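Local coordinates for hypothetical methylmalonyl-CoA decarboxylase alpha subunit (Sulfolobus tokodaii, PDB 1X0U), which is a putative carboxyl transferase subunit with a crotonase-like fold, forming an assembly of six chains, at residues K287-R292 against V404-S409. Numbering follows the deposited sequence.
Sequences KPYNMR and VIVRKS
A buried polar and edge-on aromatic contact ties the loop leading into helix 291-298 to the corner at Arg407, between strands 401-406 and 408-410, with Arg407 reaching across to the backbone of Lys287 and the ring of Tyr289. The guanidinium grips one carbonyl from its edge: NH2 of Arg407 donates to O of Lys287 at 2.8 Å, N-H...O angle 151°, and NH1 of Arg407 adds a weak bond to the same O at 3.1 Å. Tyr289 stands nearly perpendicular to this group, the two planes 84° apart, and directs its ring edge at the guanidinium face; CE1 of Tyr289 lies 3.7 Å from CZ of Arg407. This edge-on approach is not a cation-pi stack. The Arg407 side chain leaves with CG anti to the backbone N (chi1 -164°) and bends at chi3, turning its flat end across the ring edge. The chain has two crotonase-like halves; in the mixed sheet of the C-terminal one, strand 401-406 lies beside strand 363-369, which supplies Asp368. OD2 of Asp368 accepts from both NE of Arg407, in a salt bridge, and OH of Tyr289, consistent with holding ring edge against guanidinium; its OD1 pairs with NZ of Lys408. CG1 of Val406 meets the hydroxyl end of the ring obliquely, 3.6 Å from OH of Tyr289 and 4.4 Å from its CZ, while Ile294 touches both side chains.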
# COMPACT_ATOMS: atom_id res chain seq x y z
N LYS A 287 -7.49 -30.82 43.49
CA LYS A 287 -8.94 -31.05 43.59
C LYS A 287 -9.73 -30.24 42.56
O LYS A 287 -9.52 -29.03 42.40
CB LYS A 287 -9.43 -30.72 45.01
CG LYS A 287 -10.92 -30.97 45.22
CD LYS A 287 -11.36 -30.63 46.65
CE LYS A 287 -12.85 -30.88 46.83
NZ LYS A 287 -13.34 -30.38 48.14
N PRO A 288 -10.68 -30.88 41.85
CA PRO A 288 -11.50 -30.22 40.83
C PRO A 288 -12.60 -29.31 41.38
O PRO A 288 -12.99 -29.41 42.53
CB PRO A 288 -12.06 -31.39 40.05
CG PRO A 288 -12.33 -32.38 41.14
CD PRO A 288 -11.05 -32.31 41.96
N TYR A 289 -13.07 -28.42 40.53
CA TYR A 289 -14.15 -27.50 40.89
C TYR A 289 -14.80 -27.11 39.58
O TYR A 289 -14.40 -27.60 38.53
CB TYR A 289 -13.61 -26.25 41.60
CG TYR A 289 -12.55 -25.53 40.80
CD1 TYR A 289 -11.21 -25.89 40.90
CD2 TYR A 289 -12.90 -24.51 39.90
CE1 TYR A 289 -10.23 -25.26 40.14
CE2 TYR A 289 -11.93 -23.88 39.13
CZ TYR A 289 -10.60 -24.25 39.25
OH TYR A 289 -9.63 -23.65 38.47
N ASN A 290 -15.78 -26.21 39.64
CA ASN A 290 -16.48 -25.80 38.44
C ASN A 290 -15.93 -24.51 37.82
O ASN A 290 -16.29 -23.41 38.25
CB ASN A 290 -17.97 -25.62 38.75
CG ASN A 290 -18.80 -25.43 37.51
OD1 ASN A 290 -18.33 -25.65 36.39
ND2 ASN A 290 -20.05 -25.04 37.69
N MET A 291 -15.08 -24.65 36.80
CA MET A 291 -14.50 -23.49 36.12
C MET A 291 -15.58 -22.65 35.44
O MET A 291 -15.44 -21.42 35.32
CB MET A 291 -13.46 -23.95 35.08
CG MET A 291 -12.85 -22.82 34.22
SD MET A 291 -11.87 -21.58 35.13
CE MET A 291 -12.85 -20.13 34.88
N ARG A 292 -16.65 -23.30 35.02
CA ARG A 292 -17.74 -22.59 34.36
C ARG A 292 -18.39 -21.61 35.32
O ARG A 292 -18.96 -20.61 34.91
CB ARG A 292 -18.81 -23.56 33.84
CG ARG A 292 -18.35 -24.48 32.74
CD ARG A 292 -19.55 -25.12 32.04
NE ARG A 292 -19.13 -25.92 30.89
CZ ARG A 292 -18.52 -27.09 30.99
NH1 ARG A 292 -18.27 -27.61 32.19
NH2 ARG A 292 -18.13 -27.74 29.90
N VAL A 404 -5.64 -14.60 32.92
CA VAL A 404 -5.91 -14.57 34.34
C VAL A 404 -5.69 -15.99 34.84
O VAL A 404 -6.47 -16.90 34.56
CB VAL A 404 -7.36 -14.16 34.66
CG1 VAL A 404 -7.59 -14.25 36.17
CG2 VAL A 404 -7.63 -12.75 34.19
N ILE A 405 -4.60 -16.17 35.57
CA ILE A 405 -4.25 -17.47 36.12
C ILE A 405 -5.01 -17.67 37.43
O ILE A 405 -4.77 -16.98 38.42
CB ILE A 405 -2.73 -17.55 36.33
CG1 ILE A 405 -2.03 -17.37 34.98
CG2 ILE A 405 -2.36 -18.87 37.00
CD1 ILE A 405 -0.51 -17.41 35.01
N VAL A 406 -5.94 -18.62 37.41
CA VAL A 406 -6.77 -18.94 38.56
C VAL A 406 -6.02 -19.83 39.55
O VAL A 406 -5.97 -19.54 40.75
CB VAL A 406 -8.07 -19.62 38.09
CG1 VAL A 406 -8.82 -20.25 39.26
CG2 VAL A 406 -8.95 -18.58 37.42
N ARG A 407 -5.42 -20.90 39.05
CA ARG A 407 -4.68 -21.81 39.91
C ARG A 407 -3.41 -22.32 39.24
O ARG A 407 -2.50 -21.55 38.97
CB ARG A 407 -5.57 -22.99 40.33
CG ARG A 407 -5.03 -23.77 41.54
CD ARG A 407 -6.06 -24.78 42.07
NE ARG A 407 -6.43 -25.79 41.09
CZ ARG A 407 -7.17 -26.86 41.36
NH1 ARG A 407 -7.47 -27.73 40.40
NH2 ARG A 407 -7.60 -27.06 42.59
N LYS A 408 -3.35 -23.62 38.97
CA LYS A 408 -2.17 -24.19 38.35
C LYS A 408 -1.88 -23.66 36.96
O LYS A 408 -2.79 -23.29 36.22
CB LYS A 408 -2.30 -25.71 38.29
CG LYS A 408 -2.41 -26.39 39.66
CD LYS A 408 -2.23 -27.89 39.55
CE LYS A 408 -3.23 -28.52 38.57
NZ LYS A 408 -4.61 -28.09 38.91
N SER A 409 -0.60 -23.62 36.61
CA SER A 409 -0.14 -23.17 35.30
C SER A 409 1.26 -23.74 35.19
O SER A 409 2.24 -23.07 35.53
CB SER A 409 -0.12 -21.65 35.24
OG SER A 409 -0.13 -21.21 33.90